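Local structure of uncharacterized protein (Pseudomonas aeruginosa, 5BR9) at residues 9-14 against 26-31; 104-109 against 197-202; 64-69 against 94-99. The protein probably takes part, as a TsaB-type member of the KAE1/TsaD family, in forming the threonylcarbamoyladenosine modification at position 37 of tRNA. All coordinates share one frame; numbering follows the deposited sequence.

Contact 1 of 3, residues 9-14 against 26-31; sequences MSTLLA and LLHEGR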
ATOM      1  N   MET A   9      26.425  -1.701 -16.774  1.00 48.32           N
ATOM      2  CA  MET A   9      25.087  -2.162 -17.119  1.00 44.61           C
ATOM      3  C   MET A   9      24.139  -2.126 -15.929  1.00 40.87           C
ATOM      4  O   MET A   9      24.515  -2.488 -14.823  1.00 49.91           O
ATOM      5  CB  MET A   9      25.148  -3.554 -17.728  1.00 50.43           C
ATOM      6  CG  MET A   9      25.709  -3.491 -19.148  1.00 59.07           C
ATOM      7  SD  MET A   9      25.375  -4.945 -20.147  1.00 65.51           S
ATOM      8  CE  MET A   9      26.449  -6.149 -19.364  1.00 68.98           C
ATOM      9  N   SER A  10      22.907  -1.672 -16.167  1.00 34.87           N
ATOM     10  CA  SER A  10      21.958  -1.437 -15.090  1.00 34.59           C
ATOM     11  C   SER A  10      21.169  -2.672 -14.707  1.00 33.29           C
ATOM     12  O   SER A  10      20.826  -3.499 -15.545  1.00 35.97           O
ATOM     13  CB  SER A  10      20.967  -0.336 -15.479  1.00 44.68           C
ATOM     14  OG  SER A  10      21.603   0.920 -15.596  1.00 48.42           O
ATOM     15  N   THR A  11      20.841  -2.767 -13.430  1.00 26.21           N
ATOM     16  CA  THR A  11      19.963  -3.823 -12.982  1.00 24.37           C
ATOM     17  C   THR A  11      18.679  -3.163 -12.494  1.00 23.38           C
ATOM     18  O   THR A  11      18.704  -2.372 -11.565  1.00 33.49           O
ATOM     19  CB  THR A  11      20.625  -4.689 -11.891  1.00 23.90           C
ATOM     20  OG1 THR A  11      21.815  -5.281 -12.430  1.00 32.14           O
ATOM     21  CG2 THR A  11      19.704  -5.806 -11.454  1.00 22.43           C
ATOM     22  N   LEU A  12      17.575  -3.455 -13.167  1.00 29.69           N
ATOM     23  CA  LEU A  12      16.278  -2.835 -12.861  1.00 28.03           C
ATOM     24  C   LEU A  12      15.212  -3.865 -12.547  1.00 22.70           C
ATOM     25  O   LEU A  12      15.067  -4.861 -13.256  1.00 27.65           O
ATOM     26  CB  LEU A  12      15.787  -1.961 -14.030  1.00 23.10           C
ATOM     27  CG  LEU A  12      16.642  -0.778 -14.466  1.00 25.86           C
ATOM     28  CD1 LEU A  12      16.019  -0.086 -15.690  1.00 26.71           C
ATOM     29  CD2 LEU A  12      16.850   0.219 -13.297  1.00 25.89           C
ATOM     30  N   LEU A  13      14.431  -3.578 -11.514  1.00 25.81           N
ATOM     31  CA  LEU A  13      13.314  -4.429 -11.106  1.00 25.01           C
ATOM     32  C   LEU A  13      12.005  -3.708 -11.456  1.00 29.10           C
ATOM     33  O   LEU A  13      11.849  -2.505 -11.192  1.00 27.43           O
ATOM     34  CB  LEU A  13      13.387  -4.734  -9.587  1.00 20.38           C
ATOM     35  CG  LEU A  13      12.306  -5.622  -8.967  1.00 26.87           C
ATOM     36  CD1 LEU A  13      12.382  -7.035  -9.561  1.00 24.51           C
ATOM     37  CD2 LEU A  13      12.412  -5.665  -7.435  1.00 25.16           C
ATOM     38  N   ALA A  14      11.079  -4.443 -12.061  1.00 23.60           N
ATOM     39  CA  ALA A  14       9.804  -3.882 -12.471  1.00 25.69           C
ATOM     40  C   ALA A  14       8.651  -4.730 -11.956  1.00 29.68           C
ATOM     41  O   ALA A  14       8.753  -5.954 -11.906  1.00 23.18           O
ATOM     42  CB  ALA A  14       9.729  -3.766 -13.986  1.00 20.76           C
ATOM     43  N   LEU A  26      12.738  -8.279 -14.675  1.00 26.84           N
ATOM     44  CA  LEU A  26      14.071  -7.954 -14.222  1.00 23.34           C
ATOM     45  C   LEU A  26      14.980  -7.754 -15.404  1.00 28.02           C
ATOM     46  O   LEU A  26      14.993  -8.580 -16.332  1.00 23.79           O
ATOM     47  CB  LEU A  26      14.598  -9.067 -13.323  1.00 22.99           C
ATOM     48  CG  LEU A  26      16.018  -8.855 -12.814  1.00 29.42           C
ATOM     49  CD1 LEU A  26      16.021  -7.747 -11.787  1.00 36.43           C
ATOM     50  CD2 LEU A  26      16.530 -10.130 -12.200  1.00 27.70           C
ATOM     51  N   LEU A  27      15.737  -6.658 -15.364  1.00 27.92           N
ATOM     52  CA  LEU A  27      16.792  -6.400 -16.340  1.00 33.25           C
ATOM     53  C   LEU A  27      18.101  -6.627 -15.619  1.00 34.18           C
ATOM     54  O   LEU A  27      18.307  -6.099 -14.519  1.00 30.21           O
ATOM     55  CB  LEU A  27      16.742  -4.979 -16.921  1.00 24.07           C
ATOM     56  CG  LEU A  27      17.924  -4.578 -17.821  1.00 35.34           C
ATOM     57  CD1 LEU A  27      17.880  -5.305 -19.161  1.00 27.13           C
ATOM     58  CD2 LEU A  27      18.015  -3.061 -18.047  1.00 28.14           C
ATOM     59  N   HIS A  28      18.955  -7.451 -16.222  1.00 30.51           N
ATOM     60  CA  HIS A  28      20.249  -7.764 -15.651  1.00 29.38           C
ATOM     61  C   HIS A  28      21.212  -8.107 -16.788  1.00 29.74           C
ATOM     62  O   HIS A  28      20.874  -8.914 -17.650  1.00 38.81           O
ATOM     63  CB  HIS A  28      20.149  -8.920 -14.651  1.00 25.58           C
ATOM     64  CG  HIS A  28      21.455  -9.273 -14.009  1.00 36.83           C
ATOM     65  ND1 HIS A  28      22.163 -10.415 -14.325  1.00 38.89           N
ATOM     66  CD2 HIS A  28      22.193  -8.614 -13.078  1.00 32.54           C
ATOM     67  CE1 HIS A  28      23.276 -10.452 -13.612  1.00 38.23           C
ATOM     68  NE2 HIS A  28      23.317  -9.373 -12.847  1.00 41.88           N
ATOM     69  N   GLU A  29      22.382  -7.470 -16.795  1.00 43.48           N
ATOM     70  CA  GLU A  29      23.388  -7.694 -17.839  1.00 51.75           C
ATOM     71  C   GLU A  29      22.814  -7.617 -19.262  1.00 44.42           C
ATOM     72  O   GLU A  29      23.230  -8.365 -20.137  1.00 47.52           O
ATOM     73  CB  GLU A  29      24.057  -9.057 -17.641  1.00 53.16           C
ATOM     74  CG  GLU A  29      25.532  -9.001 -17.323  1.00 87.02           C
ATOM     75  CD  GLU A  29      25.801  -8.886 -15.843  1.00 97.28           C
ATOM     76  OE1 GLU A  29      25.770  -7.748 -15.326  1.00100.81           O
ATOM     77  OE2 GLU A  29      26.036  -9.935 -15.198  1.00104.86           O
ATOM     78  N   GLY A  30      21.841  -6.733 -19.477  1.00 39.04           N
ATOM     79  CA  GLY A  30      21.230  -6.568 -20.786  1.00 36.56           C
ATOM     80  C   GLY A  30      20.226  -7.642 -21.170  1.00 42.10           C
ATOM     81  O   GLY A  30      19.809  -7.721 -22.325  1.00 43.35           O
ATOM     82  N   ARG A  31      19.847  -8.480 -20.210  1.00 37.62           N
ATOM     83  CA  ARG A  31      18.852  -9.518 -20.449  1.00 34.73           C
ATOM     84  C   ARG A  31      17.580  -9.201 -19.670  1.00 30.62           C
ATOM     85  O   ARG A  31      17.646  -8.748 -18.528  1.00 38.26           O
ATOM     86  CB  ARG A  31      19.382 -10.894 -20.041  1.00 50.04           C
ATOM     87  CG  ARG A  31      20.468 -11.455 -20.936  1.00 60.51           C
ATOM     88  CD  ARG A  31      20.987 -12.806 -20.417  1.00 74.14           C
ATOM     89  NE  ARG A  31      22.165 -12.690 -19.549  1.00 83.20           N
ATOM     90  CZ  ARG A  31      22.125 -12.622 -18.217  1.00 86.77           C
ATOM     91  NH1 ARG A  31      20.961 -12.651 -17.572  1.00 87.28           N
ATOM     92  NH2 ARG A  31      23.253 -12.522 -17.528  1.00 87.08           N
TER
HETATM   93  O   HOH W   1      23.298  -5.521 -14.847  1.00 29.77           O
HETATM   94  O   HOH W   2      21.457  -4.359 -18.061  1.00 28.87           O
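Leu12 and Leu27 form the hydrogen-bonded pair of an antiparallel beta hairpin, whose strands 12-14 and 26-28 run 168° apart. The hairpin contributes the first two strands of the N-terminal sheet of this actin-like ATPase fold. The two backbone bonds of this pair differ: Leu27 N meets Leu12 O at 2.8 Å, nearly straight and in the carbonyl plane, whereas the return bond from Leu12 N to Leu27 O is 3.1 Å long and bent to 146°. The sheet divides the leucines between its faces. Leu12 and Leu27 lie together on one, with CB to CB at 4.3 Å, beneath Leu200 of helix 196-208. Leu13 and Leu26 occupy the other, facing helix 43-58, and meet there through their CD1 methyls. Leu26, turned at chi2 (71°), also brings CD1 to 3.4 Å from Leu12 O. Beyond the paired strands, Thr11 and His28 lie side by side and point the same way, OG1 standing at the edge of the imidazole, 3.4 Å from CD2. Here the chain turns back through a type I' turn from His28 to Arg31, into strand 31-38, and water replaces direct pairing. One water accepts from Gly30 N and donates to Ser10 O at 2.7 Å, bridging the two segments. A second accepts from Glu29 N and bonds Thr11 OG1 at 2.8 Å. At the exposed end, Met9 crosses the poorly ordered Glu29 side chain at about a right angle, its CE methyl 3.6 Å from Glu29 CG.

Contact 2 of 3, residues 104-109 against 197-202; sequences LAILAQ and EDLLSL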
ATOM      1  N   LEU A 104      -1.027   3.346 -18.991  1.00 25.38           N
ATOM      2  CA  LEU A 104      -1.415   3.612 -20.386  1.00 21.38           C
ATOM      3  C   LEU A 104      -0.181   3.478 -21.298  1.00 21.14           C
ATOM      4  O   LEU A 104      -0.244   2.845 -22.361  1.00 24.63           O
ATOM      5  CB  LEU A 104      -2.058   5.020 -20.513  1.00 20.66           C
ATOM      6  CG  LEU A 104      -3.427   5.186 -19.816  1.00 25.82           C
ATOM      7  CD1 LEU A 104      -3.801   6.639 -19.603  1.00 20.00           C
ATOM      8  CD2 LEU A 104      -4.554   4.466 -20.581  1.00 19.54           C
ATOM      9  N   ALA A 105       0.951   4.035 -20.863  1.00 25.97           N
ATOM     10  CA  ALA A 105       2.216   3.863 -21.595  1.00 22.99           C
ATOM     11  C   ALA A 105       2.596   2.392 -21.665  1.00 30.88           C
ATOM     12  O   ALA A 105       2.998   1.903 -22.726  1.00 26.02           O
ATOM     13  CB  ALA A 105       3.351   4.677 -20.951  1.00 17.39           C
ATOM     14  N   ILE A 106       2.437   1.675 -20.553  1.00 18.14           N
ATOM     15  CA  ILE A 106       2.832   0.271 -20.549  1.00 27.77           C
ATOM     16  C   ILE A 106       2.029  -0.514 -21.593  1.00 24.02           C
ATOM     17  O   ILE A 106       2.583  -1.336 -22.338  1.00 22.85           O
ATOM     18  CB  ILE A 106       2.687  -0.340 -19.150  1.00 24.91           C
ATOM     19  CG1 ILE A 106       3.607   0.381 -18.171  1.00 20.50           C
ATOM     20  CG2 ILE A 106       3.019  -1.814 -19.194  1.00 22.84           C
ATOM     21  CD1 ILE A 106       3.291   0.069 -16.719  1.00 22.73           C
ATOM     22  N   LEU A 107       0.722  -0.263 -21.632  1.00 25.60           N
ATOM     23  CA  LEU A 107      -0.152  -0.843 -22.655  1.00 26.22           C
ATOM     24  C   LEU A 107       0.338  -0.529 -24.066  1.00 21.00           C
ATOM     25  O   LEU A 107       0.272  -1.362 -24.949  1.00 25.97           O
ATOM     26  CB  LEU A 107      -1.562  -0.293 -22.532  1.00 26.92           C
ATOM     27  CG  LEU A 107      -2.540  -0.885 -21.546  1.00 32.45           C
ATOM     28  CD1 LEU A 107      -3.866  -0.123 -21.729  1.00 25.35           C
ATOM     29  CD2 LEU A 107      -2.686  -2.372 -21.811  1.00 26.70           C
ATOM     30  N   ALA A 108       0.732   0.723 -24.275  1.00 22.09           N
ATOM     31  CA  ALA A 108       1.180   1.184 -25.575  1.00 19.62           C
ATOM     32  C   ALA A 108       2.452   0.438 -25.955  1.00 23.00           C
ATOM     33  O   ALA A 108       2.564  -0.074 -27.063  1.00 27.15           O
ATOM     34  CB  ALA A 108       1.414   2.678 -25.554  1.00 19.10           C
ATOM     35  N   GLN A 109       3.387   0.350 -25.009  1.00 24.97           N
ATOM     36  CA  GLN A 109       4.647  -0.327 -25.252  1.00 27.41           C
ATOM     37  C   GLN A 109       4.372  -1.802 -25.538  1.00 32.53           C
ATOM     38  O   GLN A 109       5.003  -2.398 -26.424  1.00 33.46           O
ATOM     39  CB  GLN A 109       5.601  -0.192 -24.064  1.00 31.95           C
ATOM     40  CG  GLN A 109       7.036  -0.590 -24.410  1.00 28.99           C
ATOM     41  CD  GLN A 109       7.701   0.451 -25.288  1.00 25.63           C
ATOM     42  OE1 GLN A 109       7.373   1.630 -25.209  1.00 27.21           O
ATOM     43  NE2 GLN A 109       8.623   0.022 -26.136  1.00 27.76           N
ATOM     44  N   GLU A 197       7.102  -6.764 -18.334  1.00 19.87           N
ATOM     45  CA  GLU A 197       8.135  -6.785 -19.377  1.00 28.79           C
ATOM     46  C   GLU A 197       8.205  -5.450 -20.132  1.00 27.34           C
ATOM     47  O   GLU A 197       9.286  -4.937 -20.442  1.00 26.43           O
ATOM     48  CB  GLU A 197       7.893  -7.926 -20.359  1.00 31.31           C
ATOM     49  CG  GLU A 197       8.861  -7.910 -21.529  1.00 47.00           C
ATOM     50  CD  GLU A 197       8.683  -9.078 -22.479  1.00 59.04           C
ATOM     51  OE1 GLU A 197       7.784  -9.916 -22.252  1.00 63.29           O
ATOM     52  OE2 GLU A 197       9.453  -9.155 -23.457  1.00 66.18           O
ATOM     53  N   ASP A 198       7.044  -4.883 -20.426  1.00 23.11           N
ATOM     54  CA  ASP A 198       6.995  -3.624 -21.163  1.00 28.80           C
ATOM     55  C   ASP A 198       7.182  -2.432 -20.224  1.00 30.48           C
ATOM     56  O   ASP A 198       7.732  -1.397 -20.624  1.00 24.25           O
ATOM     57  CB  ASP A 198       5.688  -3.547 -21.948  1.00 25.98           C
ATOM     58  CG  ASP A 198       5.498  -4.768 -22.832  1.00 33.85           C
ATOM     59  OD1 ASP A 198       6.261  -4.917 -23.820  1.00 31.10           O
ATOM     60  OD2 ASP A 198       4.624  -5.605 -22.514  1.00 35.82           O
ATOM     61  N   LEU A 199       6.765  -2.601 -18.969  1.00 24.41           N
ATOM     62  CA  LEU A 199       7.108  -1.642 -17.918  1.00 25.20           C
ATOM     63  C   LEU A 199       8.626  -1.528 -17.803  1.00 24.12           C
ATOM     64  O   LEU A 199       9.172  -0.432 -17.695  1.00 24.55           O
ATOM     65  CB  LEU A 199       6.513  -2.070 -16.579  1.00 21.58           C
ATOM     66  CG  LEU A 199       7.049  -1.378 -15.319  1.00 19.70           C
ATOM     67  CD1 LEU A 199       6.785   0.094 -15.387  1.00 16.78           C
ATOM     68  CD2 LEU A 199       6.365  -1.962 -14.091  1.00 21.31           C
ATOM     69  N   LEU A 200       9.294  -2.678 -17.852  1.00 25.16           N
ATOM     70  CA  LEU A 200      10.753  -2.757 -17.781  1.00 24.80           C
ATOM     71  C   LEU A 200      11.416  -1.999 -18.941  1.00 24.93           C
ATOM     72  O   LEU A 200      12.366  -1.247 -18.731  1.00 29.51           O
ATOM     73  CB  LEU A 200      11.195  -4.225 -17.766  1.00 23.27           C
ATOM     74  CG  LEU A 200      12.677  -4.492 -17.535  1.00 31.16           C
ATOM     75  CD1 LEU A 200      13.129  -3.985 -16.169  1.00 32.83           C
ATOM     76  CD2 LEU A 200      12.963  -5.991 -17.672  1.00 30.38           C
ATOM     77  N   SER A 201      10.898  -2.161 -20.154  1.00 26.24           N
ATOM     78  CA  SER A 201      11.382  -1.377 -21.298  1.00 20.98           C
ATOM     79  C   SER A 201      11.307   0.129 -21.028  1.00 26.09           C
ATOM     80  O   SER A 201      12.301   0.863 -21.190  1.00 30.67           O
ATOM     81  CB  SER A 201      10.575  -1.704 -22.556  1.00 27.37           C
ATOM     82  OG  SER A 201      10.672  -3.085 -22.857  1.00 37.87           O
ATOM     83  N   LEU A 202      10.138   0.578 -20.589  1.00 23.37           N
ATOM     84  CA  LEU A 202       9.906   1.998 -20.304  1.00 26.33           C
ATOM     85  C   LEU A 202      10.811   2.503 -19.165  1.00 27.10           C
ATOM     86  O   LEU A 202      11.378   3.598 -19.259  1.00 31.93           O
ATOM     87  CB  LEU A 202       8.415   2.235 -19.978  1.00 26.53           C
ATOM     88  CG  LEU A 202       7.506   2.027 -21.203  1.00 27.77           C
ATOM     89  CD1 LEU A 202       5.992   2.036 -20.870  1.00 17.53           C
ATOM     90  CD2 LEU A 202       7.815   3.090 -22.250  1.00 24.15           C
TER
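Ala105 opens the contact by offering its methyl to the tip of Leu202, CB to CD1 at 3.7 Å. The same CD1 also presses on the helix backbone, 3.5 Å from Ala105 C, so one leucine methyl lies on both the side chain and the backbone of the first helix. One residue on, Ile106 is the point of nearest backbone approach, with its CA 5.4 Å from that of Leu199. Its branches divide the work. CG2, anti to the backbone N, reaches Leu199 N. CG1, placed beside the backbone N (chi1 -62°), touches Leu202 CD1 and carries CD1 outward to Leu199 CD1, 3.7 Å away. Val101 of strand 98-101 also touches Ile106, Leu199 and Leu202. A turn later comes Gln109, whose chain bends at chi2 (73°). Its CB and CG lie against Asp198 CB, and the chain slides past Leu202 in the opposite direction, leaving OE1 3.3 Å from the CD2 methyl. The amide finds its polar partners beyond this interface, OE1 accepting from Met143 N and NE2 donating to Gly141 O, while Asp198 OD1 forms a salt bridge with Arg113. The two buried polar side chains thus pack on each other through their carbon atoms while their polar ends are satisfied by other partners. The short helical segments approach to 8.4 Å between axes and cross at 103°. Helix 103-115 lies against the second sheet and helix 196-208 against the first, an almost perpendicular helix pair placed between the two halves, as in the actin-like ATPase (ASKHA) fold.

Contact 3 of 3, residues 64-69 against 94-99; sequences AVDAIA and LQRPVL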
ATOM      1  N   ALA A  64      21.648  -5.987  -5.698  1.00 26.37           N
ATOM      2  CA  ALA A  64      22.205  -5.643  -7.010  1.00 27.97           C
ATOM      3  C   ALA A  64      21.290  -4.699  -7.806  1.00 27.06           C
ATOM      4  O   ALA A  64      21.713  -4.119  -8.816  1.00 30.94           O
ATOM      5  CB  ALA A  64      22.459  -6.922  -7.822  1.00 23.83           C
ATOM      6  N   VAL A  65      20.055  -4.538  -7.336  1.00 28.15           N
ATOM      7  CA  VAL A  65      19.047  -3.703  -8.005  1.00 28.05           C
ATOM      8  C   VAL A  65      19.370  -2.212  -7.895  1.00 28.29           C
ATOM      9  O   VAL A  65      19.600  -1.686  -6.796  1.00 28.30           O
ATOM     10  CB  VAL A  65      17.640  -4.005  -7.441  1.00 30.06           C
ATOM     11  CG1 VAL A  65      16.610  -3.007  -7.956  1.00 19.75           C
ATOM     12  CG2 VAL A  65      17.228  -5.448  -7.759  1.00 26.06           C
ATOM     13  N   ASP A  66      19.363  -1.526  -9.038  1.00 25.10           N
ATOM     14  CA  ASP A  66      19.724  -0.115  -9.071  1.00 19.73           C
ATOM     15  C   ASP A  66      18.531   0.819  -8.847  1.00 30.20           C
ATOM     16  O   ASP A  66      18.676   1.916  -8.294  1.00 24.73           O
ATOM     17  CB  ASP A  66      20.391   0.201 -10.412  1.00 21.51           C
ATOM     18  CG  ASP A  66      21.714  -0.546 -10.595  1.00 28.01           C
ATOM     19  OD1 ASP A  66      22.462  -0.667  -9.601  1.00 21.24           O
ATOM     20  OD2 ASP A  66      22.010  -1.001 -11.722  1.00 28.45           O
ATOM     21  N   ALA A  67      17.354   0.380  -9.286  1.00 23.95           N
ATOM     22  CA  ALA A  67      16.140   1.174  -9.171  1.00 25.05           C
ATOM     23  C   ALA A  67      14.921   0.264  -9.331  1.00 24.29           C
ATOM     24  O   ALA A  67      15.020  -0.824  -9.914  1.00 23.23           O
ATOM     25  CB  ALA A  67      16.126   2.298 -10.209  1.00 18.57           C
ATOM     26  N   ILE A  68      13.783   0.701  -8.797  1.00 22.19           N
ATOM     27  CA  ILE A  68      12.554  -0.101  -8.859  1.00 21.17           C
ATOM     28  C   ILE A  68      11.472   0.665  -9.588  1.00 23.05           C
ATOM     29  O   ILE A  68      11.159   1.802  -9.226  1.00 23.82           O
ATOM     30  CB  ILE A  68      12.071  -0.502  -7.462  1.00 28.59           C
ATOM     31  CG1 ILE A  68      13.210  -1.152  -6.667  1.00 28.04           C
ATOM     32  CG2 ILE A  68      10.911  -1.458  -7.586  1.00 25.76           C
ATOM     33  CD1 ILE A  68      12.886  -1.382  -5.220  1.00 34.05           C
ATOM     34  N   ALA A  69      10.934   0.055 -10.640  1.00 24.64           N
ATOM     35  CA  ALA A  69       9.871   0.655 -11.428  1.00 19.66           C
ATOM     36  C   ALA A  69       8.536  -0.012 -11.155  1.00 26.85           C
ATOM     37  O   ALA A  69       8.486  -1.212 -10.893  1.00 20.74           O
ATOM     38  CB  ALA A  69      10.205   0.565 -12.900  1.00 19.44           C
ATOM     39  N   LEU A  94      16.569  -0.411   0.628  1.00 24.47           N
ATOM     40  CA  LEU A  94      17.759  -0.595  -0.207  1.00 26.24           C
ATOM     41  C   LEU A  94      18.506   0.724  -0.363  1.00 29.54           C
ATOM     42  O   LEU A  94      19.717   0.734  -0.608  1.00 28.41           O
ATOM     43  CB  LEU A  94      17.404  -1.147  -1.604  1.00 20.41           C
ATOM     44  CG  LEU A  94      16.813  -2.553  -1.747  1.00 27.34           C
ATOM     45  CD1 LEU A  94      16.302  -2.787  -3.165  1.00 21.29           C
ATOM     46  CD2 LEU A  94      17.810  -3.670  -1.320  1.00 22.59           C
ATOM     47  N   GLN A  95      17.761   1.822  -0.201  1.00 26.67           N
ATOM     48  CA  GLN A  95      18.214   3.190  -0.490  1.00 24.35           C
ATOM     49  C   GLN A  95      18.467   3.331  -1.978  1.00 27.77           C
ATOM     50  O   GLN A  95      19.531   3.766  -2.410  1.00 31.39           O
ATOM     51  CB  GLN A  95      19.453   3.569   0.331  1.00 24.20           C
ATOM     52  CG  GLN A  95      19.244   3.364   1.831  1.00 25.76           C
ATOM     53  CD  GLN A  95      20.349   3.953   2.675  1.00 33.78           C
ATOM     54  OE1 GLN A  95      21.439   4.264   2.179  1.00 29.83           O
ATOM     55  NE2 GLN A  95      20.079   4.114   3.965  1.00 27.98           N
ATOM     56  N   ARG A  96      17.459   2.951  -2.750  1.00 22.52           N
ATOM     57  CA  ARG A  96      17.475   3.045  -4.209  1.00 23.46           C
ATOM     58  C   ARG A  96      16.270   3.842  -4.694  1.00 26.82           C
ATOM     59  O   ARG A  96      15.277   3.956  -3.980  1.00 25.75           O
ATOM     60  CB  ARG A  96      17.473   1.652  -4.844  1.00 20.77           C
ATOM     61  CG  ARG A  96      18.727   0.868  -4.602  1.00 23.20           C
ATOM     62  CD  ARG A  96      19.945   1.541  -5.271  1.00 20.20           C
ATOM     63  NE  ARG A  96      21.153   0.796  -4.923  1.00 28.92           N
ATOM     64  CZ  ARG A  96      22.374   1.058  -5.381  1.00 26.26           C
ATOM     65  NH1 ARG A  96      22.575   2.063  -6.227  1.00 22.37           N
ATOM     66  NH2 ARG A  96      23.397   0.296  -4.991  1.00 30.83           N
ATOM     67  N   PRO A  97      16.362   4.423  -5.897  1.00 32.89           N
ATOM     68  CA  PRO A  97      15.235   5.253  -6.365  1.00 27.08           C
ATOM     69  C   PRO A  97      14.058   4.471  -6.972  1.00 23.36           C
ATOM     70  O   PRO A  97      14.192   3.283  -7.270  1.00 24.64           O
ATOM     71  CB  PRO A  97      15.895   6.183  -7.403  1.00 27.22           C
ATOM     72  CG  PRO A  97      17.131   5.504  -7.826  1.00 27.75           C
ATOM     73  CD  PRO A  97      17.564   4.550  -6.746  1.00 21.28           C
ATOM     74  N   VAL A  98      12.903   5.123  -7.125  1.00 26.53           N
ATOM     75  CA  VAL A  98      11.761   4.460  -7.747  1.00 25.21           C
ATOM     76  C   VAL A  98      11.370   5.221  -9.003  1.00 23.65           C
ATOM     77  O   VAL A  98      11.555   6.430  -9.096  1.00 24.73           O
ATOM     78  CB  VAL A  98      10.519   4.341  -6.815  1.00 29.39           C
ATOM     79  CG1 VAL A  98      10.879   3.759  -5.488  1.00 35.49           C
ATOM     80  CG2 VAL A  98       9.783   5.645  -6.678  1.00 23.90           C
ATOM     81  N   LEU A  99      10.794   4.482  -9.942  1.00 25.26           N
ATOM     82  CA  LEU A  99      10.350   4.983 -11.232  1.00 23.71           C
ATOM     83  C   LEU A  99       8.853   4.728 -11.422  1.00 26.60           C
ATOM     84  O   LEU A  99       8.433   3.598 -11.657  1.00 27.88           O
ATOM     85  CB  LEU A  99      11.136   4.298 -12.353  1.00 30.59           C
ATOM     86  CG  LEU A  99      12.629   4.606 -12.433  1.00 32.07           C
ATOM     87  CD1 LEU A  99      13.374   3.566 -13.252  1.00 28.95           C
ATOM     88  CD2 LEU A  99      12.804   5.971 -13.058  1.00 31.34           C
TER
HETATM   89  O   HOH W   3      20.552  -1.774  -4.030  1.00 29.27           O
HETATM   90  O   HOH W   4      20.806   3.665  -7.958  1.00 29.04           O
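Ile68 pairs with Val98, and Ala69 with Leu99, in the parallel strands of a beta-alpha-beta unit whose connection is helix 77-94. Ile68 makes both backbone hydrogen bonds, to the residues on either side of Val98. Its N donates to Pro97 O at 3.0 Å, in the carbonyl plane, and its O accepts from Leu99 N at 2.8 Å. That oxygen also receives a CA-H contact from Val98 CA at 3.1 Å. Apolar contacts fall on both faces. On one, Ile68 CD1 reaches Leu94 CD1 at the end of the connecting helix. On the other, Ala69 CB meets Leu99 CB at 3.9 Å, and Ala67 CB rests near Pro97 CG, with Trp207 of helix 196-208 covering Ala67 and Pro97. Charge contributes more loosely. Asp66 OD1 lies 4.3 Å from Arg96 NH1, well out of the guanidinium plane, so attraction here would be electrostatic at most; Asp66 OD2 instead accepts from Thr11 N. Two waters link Arg96 to the backbone of 64-69. The Arg96 chain, bent at chi2 (-65°), brings CD to 3.3 Å from Asp66 O. One water joins Arg96 NE to Val65 O; another, in plane at the guanidinium edge, accepts from Arg96 NH1 at 2.9 Å and donates to Asp66 O.

In the fold
Along the chain, contact 1 closes first, contact 3 follows and contact 2 comes last. Contacts 1 and 3, with centres about 11 Å apart, belong to one mixed sheet: strands 12-16 and 67-71 are neighbours there, joined by a backbone hydrogen bond between Leu13 and Ala69. Contact 2 lies close to the centre of the chain, about 15 Å and 18 Å from the centres of contacts 1 and 3. Strand 98-101 leads directly into helix 103-115, while helix 196-208 returns to cover the first sheet, Leu199 lying against both Ala14 and Ala69. Sheet pairing thus builds one half of the molecule, and the helix crossing packs it against the other half, whose sheet repeats the same strand order.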